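Side-chain contacts in periplasmic beta-glucosidase (Pseudomonas aeruginosa, PDB 6R5T), which probably hydrolyses terminal, non-reducing beta-D-glucosyl residues with release of beta-D-glucose, as a family 3 glycoside hydrolase of the periplasm: residues E4-I7 against A8-A12; R315-L318 against A319-D323; H580-T583 against G584-D588; V193-L197 against P198-Q202. The protein carries 1 engineered substitution. One frame throughout, in Å; residues are numbered along the deposited sequence.

Contact 1. Residues E4-I7 against A8-A12; sequences ERFI and ASLMA
I7 and M11, one helical turn apart, carry the side-chain contact between E4-I7 and A8-A12. They run alongside each other and point the same way: the branch methyl CG2 of I7 lies 3.9 Å from SD of M11. With CG2 anti to the backbone N (chi1 of CG1 -68°), that methyl leans along the helix, where the thioether passes. CG of M11 also rests on the carbonyl oxygen of I7, 3.3 Å from it. A looser apolar touch joins the next pair round the helix, CE1 of F6 and CD2 of L10, 4.4 Å apart, the methyl standing obliquely to the ring.

Beneath these side chains runs an unbroken alpha-helical i to i+4 ladder. N of A8 donates to O of E4 at 2.9 Å, and S9, L10 and M11 repeat the pattern on R5, F6 and I7.

The carboxylate of E4 reaches across to helix 307-323, where its OE1 forms a salt bridge with R315. The stretch belongs to helix 2-12, at the chain's surface, and one flank of it lies against helix 307-323: I7 packs on R315 and A319, M11 on R315 and L318, and the F6 ring meets that of Y322 on the helix and that of F327 just beyond its end.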
loop_
_atom_site.group_PDB
_atom_site.type_symbol
_atom_site.label_atom_id
_atom_site.label_comp_id
_atom_site.label_asym_id
_atom_site.label_seq_id
_atom_site.Cartn_x
_atom_site.Cartn_y
_atom_site.Cartn_z
ATOM N N GLU A 4 -18.610 43.079 -3.078
ATOM C CA GLU A 4 -18.807 42.852 -1.626
ATOM C C GLU A 4 -19.966 43.744 -1.146
ATOM O O GLU A 4 -20.693 43.255 -0.299
ATOM C CB GLU A 4 -17.515 42.930 -0.812
ATOM C CG GLU A 4 -16.630 41.665 -0.879
ATOM C CD GLU A 4 -17.171 40.228 -1.048
ATOM O OE1 GLU A 4 -16.729 39.563 -2.051
ATOM O OE2 GLU A 4 -17.955 39.703 -0.157
ATOM N N ARG A 5 -20.189 44.937 -1.706
ATOM C CA ARG A 5 -21.347 45.799 -1.341
ATOM C C ARG A 5 -22.638 45.092 -1.759
ATOM O O ARG A 5 -23.545 45.023 -0.942
ATOM C CB ARG A 5 -21.287 47.182 -2.004
ATOM C CG ARG A 5 -20.131 48.061 -1.532
ATOM C CD ARG A 5 -20.369 49.550 -1.752
ATOM N NE ARG A 5 -21.496 49.961 -0.920
ATOM C CZ ARG A 5 -22.517 50.730 -1.298
ATOM N NH1 ARG A 5 -22.575 51.231 -2.521
ATOM N NH2 ARG A 5 -23.487 50.995 -0.435
ATOM N N PHE A 6 -22.713 44.623 -2.999
ATOM C CA PHE A 6 -23.889 43.929 -3.583
ATOM C C PHE A 6 -24.233 42.751 -2.652
ATOM O O PHE A 6 -25.403 42.592 -2.283
ATOM C CB PHE A 6 -23.625 43.434 -5.014
ATOM C CG PHE A 6 -24.802 42.743 -5.643
ATOM C CD1 PHE A 6 -25.000 41.376 -5.461
ATOM C CD2 PHE A 6 -25.742 43.440 -6.377
ATOM C CE1 PHE A 6 -26.108 40.729 -5.989
ATOM C CE2 PHE A 6 -26.859 42.789 -6.903
ATOM C CZ PHE A 6 -27.043 41.431 -6.704
ATOM N N ILE A 7 -23.227 41.957 -2.291
ATOM C CA ILE A 7 -23.453 40.725 -1.488
ATOM C C ILE A 7 -23.888 41.097 -0.077
ATOM O O ILE A 7 -24.807 40.482 0.440
ATOM C CB ILE A 7 -22.227 39.782 -1.509
ATOM C CG1 ILE A 7 -22.088 39.222 -2.931
ATOM C CG2 ILE A 7 -22.379 38.687 -0.474
ATOM C CD1 ILE A 7 -20.817 38.468 -3.206
ATOM N N ALA A 8 -23.253 42.086 0.538
ATOM C CA ALA A 8 -23.605 42.526 1.906
ATOM C C ALA A 8 -25.037 43.090 1.897
ATOM O O ALA A 8 -25.766 42.796 2.843
ATOM C CB ALA A 8 -22.612 43.553 2.395
ATOM N N SER A 9 -25.440 43.836 0.877
ATOM C CA SER A 9 -26.788 44.440 0.815
ATOM C C SER A 9 -27.787 43.294 0.684
ATOM O O SER A 9 -28.802 43.275 1.410
ATOM C CB SER A 9 -26.922 45.435 -0.310
ATOM O OG SER A 9 -28.297 45.787 -0.561
ATOM N N LEU A 10 -27.504 42.327 -0.194
ATOM C CA LEU A 10 -28.428 41.183 -0.351
ATOM C C LEU A 10 -28.510 40.389 0.952
ATOM O O LEU A 10 -29.638 40.038 1.392
ATOM C CB LEU A 10 -28.007 40.300 -1.524
ATOM C CG LEU A 10 -28.885 39.075 -1.754
ATOM C CD1 LEU A 10 -30.347 39.429 -1.915
ATOM C CD2 LEU A 10 -28.439 38.421 -3.046
ATOM N N MET A 11 -27.383 40.066 1.591
ATOM C CA MET A 11 -27.425 39.257 2.834
ATOM C C MET A 11 -28.136 39.994 3.981
ATOM O O MET A 11 -28.723 39.310 4.783
ATOM C CB MET A 11 -26.008 38.861 3.242
ATOM C CG MET A 11 -25.551 37.793 2.290
ATOM S SD MET A 11 -23.991 37.078 2.729
ATOM C CE MET A 11 -24.375 36.272 4.283
ATOM N N ALA A 12 -28.086 41.322 4.006
ATOM C CA ALA A 12 -28.797 42.124 5.036
ATOM C C ALA A 12 -30.306 41.958 4.858
ATOM O O ALA A 12 -31.037 42.274 5.798
ATOM C CB ALA A 12 -28.381 43.598 4.991
#

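Contact 2. Residues R315-L318 against A319-D323; sequences RDVL and AAKYD
Four successive i to i+4 bonds tie R315-L318 to A319-D323 as consecutive turns of one alpha helix. The shortest has N of A319 2.8 Å from O of R315; A320, K321 and Y322 follow on D316, V317 and L318.

The R315 side chain bends forward along the helix to A319. CB of A319 sits over the centre of one guanidinium face of R315, 3.5 Å above its plane. A bend at chi2 (-92°) brings the flat group round to that position. NH1 of R315 makes a salt bridge to OD1 of D316 at 2.8 Å; that oxygen lies in the guanidinium plane, though it is met on its anti side and 30° out of the carboxylate plane. NH1 also bonds to O of K249, and OD2 of D316 pairs with R243. V317 and K321 lie alongside each other, CG1 of V317 3.8 Å from CE of K321. Extended beyond CG, this buried lysine carries NZ to the carbonyls of P73 and G47 and to OE1 of Q22.

Helix 307-323 is packed between strand 251-253 of the parallel barrel sheet, helix 16-22 and helix 2-12: D316 and V317 touch L251, V317 and L318 meet Q22, and L318, A319 and Y322 touch helix 2-12.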
loop_
_atom_site.group_PDB
_atom_site.type_symbol
_atom_site.label_atom_id
_atom_site.label_comp_id
_atom_site.label_asym_id
_atom_site.label_seq_id
_atom_site.Cartn_x
_atom_site.Cartn_y
_atom_site.Cartn_z
ATOM N N ARG A 315 -22.404 33.632 1.954
ATOM C CA ARG A 315 -21.637 34.602 1.179
ATOM C C ARG A 315 -20.895 33.892 0.043
ATOM O O ARG A 315 -20.895 34.390 -1.060
ATOM C CB ARG A 315 -20.646 35.376 2.046
ATOM C CG ARG A 315 -19.721 36.312 1.287
ATOM C CD ARG A 315 -18.386 35.627 0.900
ATOM N NE ARG A 315 -17.674 36.333 -0.162
ATOM C CZ ARG A 315 -16.805 35.790 -1.015
ATOM N NH1 ARG A 315 -16.513 34.492 -0.989
ATOM N NH2 ARG A 315 -16.256 36.553 -1.944
ATOM N N ASP A 316 -20.346 32.713 0.318
ATOM C CA ASP A 316 -19.589 31.995 -0.719
ATOM C C ASP A 316 -20.527 31.556 -1.841
ATOM O O ASP A 316 -20.121 31.622 -3.023
ATOM C CB ASP A 316 -18.804 30.840 -0.092
ATOM C CG ASP A 316 -17.649 31.234 0.802
ATOM O OD1 ASP A 316 -17.295 32.429 0.801
ATOM O OD2 ASP A 316 -17.135 30.327 1.528
ATOM N N VAL A 317 -21.748 31.106 -1.523
ATOM C CA VAL A 317 -22.684 30.709 -2.591
ATOM C C VAL A 317 -23.042 31.947 -3.434
ATOM O O VAL A 317 -23.039 31.868 -4.672
ATOM C CB VAL A 317 -23.926 30.036 -1.996
ATOM C CG1 VAL A 317 -24.967 29.800 -3.079
ATOM C CG2 VAL A 317 -23.528 28.714 -1.323
ATOM N N LEU A 318 -23.378 33.055 -2.761
ATOM C CA LEU A 318 -23.830 34.265 -3.471
ATOM C C LEU A 318 -22.692 34.798 -4.323
ATOM O O LEU A 318 -22.945 35.222 -5.458
ATOM C CB LEU A 318 -24.305 35.302 -2.437
ATOM C CG LEU A 318 -25.545 34.913 -1.631
ATOM C CD1 LEU A 318 -25.875 36.054 -0.680
ATOM C CD2 LEU A 318 -26.729 34.560 -2.505
ATOM N N ALA A 319 -21.484 34.720 -3.828
ATOM C CA ALA A 319 -20.323 35.243 -4.578
ATOM C C ALA A 319 -20.096 34.382 -5.828
ATOM O O ALA A 319 -19.741 34.921 -6.854
ATOM C CB ALA A 319 -19.107 35.283 -3.716
ATOM N N ALA A 320 -20.300 33.074 -5.761
ATOM C CA ALA A 320 -20.174 32.225 -6.959
ATOM C C ALA A 320 -21.223 32.614 -7.996
ATOM O O ALA A 320 -20.914 32.726 -9.197
ATOM C CB ALA A 320 -20.293 30.774 -6.590
ATOM N N LYS A 321 -22.453 32.831 -7.557
ATOM C CA LYS A 321 -23.525 33.213 -8.498
ATOM C C LYS A 321 -23.216 34.581 -9.114
ATOM O O LYS A 321 -23.514 34.761 -10.303
ATOM C CB LYS A 321 -24.819 33.226 -7.721
ATOM C CG LYS A 321 -25.255 31.837 -7.290
ATOM C CD LYS A 321 -26.549 31.800 -6.497
ATOM C CE LYS A 321 -26.968 30.380 -6.209
ATOM N NZ LYS A 321 -28.303 30.279 -5.585
ATOM N N TYR A 322 -22.652 35.479 -8.326
ATOM C CA TYR A 322 -22.301 36.847 -8.783
ATOM C C TYR A 322 -21.268 36.718 -9.928
ATOM O O TYR A 322 -21.467 37.221 -11.032
ATOM C CB TYR A 322 -21.822 37.668 -7.586
ATOM C CG TYR A 322 -21.468 39.100 -7.916
ATOM C CD1 TYR A 322 -20.263 39.417 -8.518
ATOM C CD2 TYR A 322 -22.353 40.121 -7.622
ATOM C CE1 TYR A 322 -19.912 40.733 -8.778
ATOM C CE2 TYR A 322 -22.043 41.432 -7.928
ATOM C CZ TYR A 322 -20.822 41.738 -8.497
ATOM O OH TYR A 322 -20.506 43.049 -8.739
ATOM N N ASP A 323 -20.208 35.929 -9.679
ATOM C CA ASP A 323 -19.110 35.767 -10.657
ATOM C C ASP A 323 -19.632 35.087 -11.931
ATOM O O ASP A 323 -19.104 35.428 -13.015
ATOM C CB ASP A 323 -17.935 35.008 -10.065
ATOM C CG ASP A 323 -17.173 35.787 -9.024
ATOM O OD1 ASP A 323 -17.414 37.056 -8.882
ATOM O OD2 ASP A 323 -16.375 35.127 -8.289
#

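Contact 3. Residues H580-T583 against G584-D588; sequences HLNT and GRPMD
N582 and P586 meet across a tight bend of the loop, amide against pyrrolidine ring. The asparagine amide crosses the proline obliquely: OD1 of N582 comes within 3.4 Å of CB of P586, and ND2 of N582 lies 3.7 Å from CG of P586. The backbone oxygen of N582 is just as near to CB of P586, also at 3.4 Å, so the same proline carbon is approached by both oxygens of one residue. With chi1 at -158°, CG of N582 lies beside its own carbonyl carbon, which brings the amide round to the proline. ND2 donates to O of K264 of the second subunit, and P586 packs on that same residue.

T583 fixes the bend itself. Its hydroxyl stands between the backbone N and the carbonyl carbon (chi1 84°), which places OG1 within reach of the backbone on both sides of the residue. There OG1 of T583 donates to O of N582 at 2.7 Å, in the carbonyl plane and on a lone pair, and accepts from N of R585 at 3.0 Å. One hydroxyl therefore bridges the backbone before and after it, while the threonine adopts a positive phi of 68°.

R585 extends away from the bend to the second subunit, where NE pairs with E261 and NH1 with E486, a residue of the glycan pocket; the R585 side chain comes within about 4 Å of the bound glucose and galactose. The loop runs between helix 545-553 and strand 619-626, with N582 packed on V670 and backbone bonds linking H580 to V670 and R585 to S597.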
loop_
_atom_site.group_PDB
_atom_site.type_symbol
_atom_site.label_atom_id
_atom_site.label_comp_id
_atom_site.label_asym_id
_atom_site.label_seq_id
_atom_site.Cartn_x
_atom_site.Cartn_y
_atom_site.Cartn_z
ATOM N N HIS A 580 10.166 7.491 -6.937
ATOM C CA HIS A 580 10.338 6.787 -5.650
ATOM C C HIS A 580 11.670 7.151 -5.022
ATOM O O HIS A 580 12.564 7.713 -5.661
ATOM C CB HIS A 580 10.192 5.280 -5.893
ATOM C CG HIS A 580 11.172 4.700 -6.859
ATOM N ND1 HIS A 580 12.496 4.443 -6.531
ATOM C CD2 HIS A 580 11.073 4.444 -8.192
ATOM C CE1 HIS A 580 13.114 3.963 -7.606
ATOM N NE2 HIS A 580 12.318 4.001 -8.607
ATOM N N LEU A 581 11.812 6.762 -3.770
ATOM C CA LEU A 581 13.087 6.995 -3.034
ATOM C C LEU A 581 14.068 5.850 -3.309
ATOM O O LEU A 581 13.669 4.712 -3.721
ATOM C CB LEU A 581 12.815 7.144 -1.541
ATOM C CG LEU A 581 11.815 8.218 -1.127
ATOM C CD1 LEU A 581 11.793 8.379 0.377
ATOM C CD2 LEU A 581 12.070 9.547 -1.809
ATOM N N ASN A 582 15.355 6.111 -3.100
ATOM C CA ASN A 582 16.388 5.146 -3.499
ATOM C C ASN A 582 16.406 3.936 -2.550
ATOM O O ASN A 582 16.751 2.873 -2.980
ATOM C CB ASN A 582 17.749 5.858 -3.597
ATOM C CG ASN A 582 18.725 5.124 -4.474
ATOM O OD1 ASN A 582 18.328 4.576 -5.512
ATOM N ND2 ASN A 582 19.990 5.108 -4.047
ATOM N N THR A 583 16.118 4.152 -1.297
ATOM C CA THR A 583 16.388 3.253 -0.152
ATOM C C THR A 583 17.913 3.170 0.075
ATOM O O THR A 583 18.688 3.751 -0.683
ATOM C CB THR A 583 15.793 1.830 -0.307
ATOM O OG1 THR A 583 16.682 1.018 -1.075
ATOM C CG2 THR A 583 14.415 1.860 -0.919
ATOM N N GLY A 584 18.283 2.491 1.163
ATOM C CA GLY A 584 19.692 2.207 1.484
ATOM C C GLY A 584 20.254 1.089 0.656
ATOM O O GLY A 584 21.462 0.925 0.621
ATOM N N ARG A 585 19.398 0.310 -0.005
ATOM C CA ARG A 585 19.777 -0.937 -0.718
ATOM C C ARG A 585 18.971 -0.987 -2.000
ATOM O O ARG A 585 18.138 -1.867 -2.206
ATOM C CB ARG A 585 19.533 -2.174 0.161
ATOM C CG ARG A 585 20.441 -2.198 1.378
ATOM C CD ARG A 585 20.164 -3.397 2.262
ATOM N NE ARG A 585 21.042 -3.338 3.409
ATOM C CZ ARG A 585 21.271 -4.332 4.263
ATOM N NH1 ARG A 585 20.699 -5.511 4.075
ATOM N NH2 ARG A 585 22.056 -4.137 5.304
ATOM N N PRO A 586 19.212 -0.040 -2.908
ATOM C CA PRO A 586 18.461 0.019 -4.151
ATOM C C PRO A 586 18.676 -1.231 -5.000
ATOM O O PRO A 586 19.759 -1.812 -4.955
ATOM C CB PRO A 586 19.031 1.269 -4.843
ATOM C CG PRO A 586 20.344 1.461 -4.259
ATOM C CD PRO A 586 20.223 1.029 -2.806
ATOM N N MET A 587 17.617 -1.620 -5.718
ATOM C CA MET A 587 17.790 -2.571 -6.834
ATOM C C MET A 587 17.515 -1.744 -8.074
ATOM O O MET A 587 16.407 -1.169 -8.226
ATOM C CB MET A 587 16.863 -3.775 -6.895
ATOM C CG MET A 587 17.544 -4.931 -7.702
ATOM S SD MET A 587 16.331 -6.009 -8.538
ATOM C CE MET A 587 17.372 -7.292 -9.251
ATOM N N ASP A 588 18.495 -1.687 -8.913
ATOM C CA ASP A 588 18.286 -1.145 -10.280
ATOM C C ASP A 588 19.332 -1.855 -11.141
ATOM O O ASP A 588 20.000 -2.769 -10.607
ATOM C CB ASP A 588 18.342 0.382 -10.221
ATOM C CG ASP A 588 19.594 0.922 -9.536
ATOM O OD1 ASP A 588 20.645 0.287 -9.618
ATOM O OD2 ASP A 588 19.493 1.978 -8.894
#

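Contact 4. Residues V193-L197 against P198-Q202; sequences VDMSL and PRMFQ
M195 lays its sulfur over the first turn of the helix, SD 3.7 Å from CA of M200 and 3.9 Å from CB of the same residue. Its CG sits between the backbone N and the carbonyl carbon (chi1 70°), and with an extended chi2 this carries SD over M200, where the two methionine side chains cross; the bend at chi3 turns only the terminal methyl. CG of R199 flanks the same sulfur at a longer 4.1 Å.

On another side of M200, L197 lies alongside it and points the same way, CD2 of L197 3.8 Å from CE of M200. M200 is thereby gripped by two apolar neighbours, one from the loop and one from the helix's own first turn. L197 also meets F201: CD2 of L197 is 4.3 Å from CE1 of F201, and the carbonyl oxygen of L197 approaches the ring at its edge, in plane, 3.3 Å from CD1 of F201.

The polar side of the junction is a classic helix N-cap. S196 immediately precedes helix 197-204, and its OG accepts from N of R199 at 3.1 Å, capping an amide of the first turn. The i to i+4 pattern begins at once with N of M200 on O of S196, 3.0 Å, and continues with F201 on L197. P198, with no N-H to offer, fits the first turn, where none is needed.

The cap also faces the dimer partner: OG of S196 bonds to OD2 of D194 of the second subunit, and D194 here bonds in return to S196 of that subunit. R199 sends NH2 to a salt bridge with E185 of the second subunit, while M200 and F201 pack on W236 of helix 235-245.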
loop_
_atom_site.group_PDB
_atom_site.type_symbol
_atom_site.label_atom_id
_atom_site.label_comp_id
_atom_site.label_asym_id
_atom_site.label_seq_id
_atom_site.Cartn_x
_atom_site.Cartn_y
_atom_site.Cartn_z
ATOM N N VAL A 193 -6.974 7.115 4.033
ATOM C CA VAL A 193 -5.734 7.695 3.517
ATOM C C VAL A 193 -4.903 8.118 4.686
ATOM O O VAL A 193 -5.389 8.851 5.580
ATOM C CB VAL A 193 -5.955 8.848 2.530
ATOM C CG1 VAL A 193 -4.635 9.498 2.131
ATOM C CG2 VAL A 193 -6.732 8.376 1.300
ATOM N N ASP A 194 -3.678 7.629 4.701
ATOM C CA ASP A 194 -2.783 7.915 5.840
ATOM C C ASP A 194 -1.424 8.228 5.260
ATOM O O ASP A 194 -0.908 7.374 4.516
ATOM C CB ASP A 194 -2.769 6.743 6.812
ATOM C CG ASP A 194 -1.948 7.047 8.033
ATOM O OD1 ASP A 194 -0.695 6.877 7.965
ATOM O OD2 ASP A 194 -2.568 7.461 9.002
ATOM N N MET A 195 -0.884 9.421 5.510
ATOM C CA MET A 195 0.414 9.770 4.933
ATOM C C MET A 195 1.057 10.884 5.755
ATOM O O MET A 195 0.392 11.589 6.483
ATOM C CB MET A 195 0.332 10.167 3.445
ATOM C CG MET A 195 -0.317 11.454 3.163
ATOM S SD MET A 195 -0.260 12.002 1.412
ATOM C CE MET A 195 -1.226 10.685 0.656
ATOM N N SER A 196 2.366 10.984 5.623
ATOM C CA SER A 196 3.138 12.033 6.317
ATOM C C SER A 196 2.787 13.413 5.767
ATOM O O SER A 196 2.407 13.566 4.574
ATOM C CB SER A 196 4.632 11.757 6.206
ATOM O OG SER A 196 5.122 12.110 4.894
ATOM N N LEU A 197 3.049 14.421 6.568
ATOM C CA LEU A 197 2.829 15.784 6.074
ATOM C C LEU A 197 3.824 16.132 4.989
ATOM O O LEU A 197 3.439 16.792 4.012
ATOM C CB LEU A 197 2.797 16.765 7.239
ATOM C CG LEU A 197 1.586 16.579 8.164
ATOM C CD1 LEU A 197 1.730 17.452 9.413
ATOM C CD2 LEU A 197 0.276 16.901 7.436
ATOM N N PRO A 198 5.138 15.790 5.069
ATOM C CA PRO A 198 6.000 16.132 3.951
ATOM C C PRO A 198 5.528 15.522 2.627
ATOM O O PRO A 198 5.626 16.181 1.595
ATOM C CB PRO A 198 7.373 15.632 4.414
ATOM C CG PRO A 198 7.287 15.720 5.897
ATOM C CD PRO A 198 5.881 15.251 6.224
ATOM N N ARG A 199 5.055 14.280 2.644
ATOM C CA ARG A 199 4.568 13.633 1.386
ATOM C C ARG A 199 3.311 14.380 0.896
ATOM O O ARG A 199 3.129 14.633 -0.318
ATOM C CB ARG A 199 4.301 12.146 1.582
ATOM C CG ARG A 199 3.628 11.482 0.402
ATOM C CD ARG A 199 3.435 9.983 0.559
ATOM N NE ARG A 199 4.674 9.258 0.344
ATOM C CZ ARG A 199 4.739 7.928 0.196
ATOM N NH1 ARG A 199 3.668 7.179 0.315
ATOM N NH2 ARG A 199 5.886 7.350 -0.047
ATOM N N MET A 200 2.428 14.679 1.823
ATOM C CA MET A 200 1.178 15.387 1.494
ATOM C C MET A 200 1.511 16.713 0.803
ATOM O O MET A 200 0.993 17.030 -0.298
ATOM C CB MET A 200 0.370 15.583 2.785
ATOM C CG MET A 200 -1.038 15.851 2.555
ATOM S SD MET A 200 -1.844 16.224 4.149
ATOM C CE MET A 200 -1.731 14.723 5.076
ATOM N N PHE A 201 2.392 17.513 1.414
ATOM C CA PHE A 201 2.700 18.857 0.900
ATOM C C PHE A 201 3.496 18.814 -0.398
ATOM O O PHE A 201 3.239 19.625 -1.305
ATOM C CB PHE A 201 3.388 19.686 1.981
ATOM C CG PHE A 201 2.390 20.335 2.912
ATOM C CD1 PHE A 201 1.762 19.618 3.887
ATOM C CD2 PHE A 201 1.881 21.584 2.605
ATOM C CE1 PHE A 201 0.808 20.204 4.709
ATOM C CE2 PHE A 201 0.865 22.150 3.369
ATOM C CZ PHE A 201 0.365 21.468 4.448
ATOM N N GLN A 202 4.477 17.926 -0.493
ATOM C CA GLN A 202 5.361 17.885 -1.668
ATOM C C GLN A 202 4.641 17.264 -2.865
ATOM O O GLN A 202 4.797 17.769 -3.995
ATOM C CB GLN A 202 6.617 17.079 -1.351
ATOM C CG GLN A 202 7.662 17.185 -2.442
ATOM C CD GLN A 202 8.323 18.547 -2.492
ATOM O OE1 GLN A 202 8.313 19.311 -1.548
ATOM N NE2 GLN A 202 9.008 18.808 -3.582
#

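Contacts 1 and 2 lie on neighbouring helices that touch, their centres 11 Å apart. The salt bridge from E4 to R315 is one joint between them, so the guanidinium lying over A319 also ties helix 307-323 to helix 2-12; CD1 of F6, 3.6 Å from CD2 of Y322, and CG of M11, 3.5 Å from CD1 of L318, add apolar joints. Contacts 3 and 4 lie apart from that pair, their centres 20 Å from each other and nearest atoms about 6 Å apart without touching; both face the second subunit. Of the four, contact 3 reaches a glycan pocket, that of the second subunit, through R585. Contact 1 lies 58 Å from contact 3, centre to centre, and contact 2 lies 32 Å from contact 4.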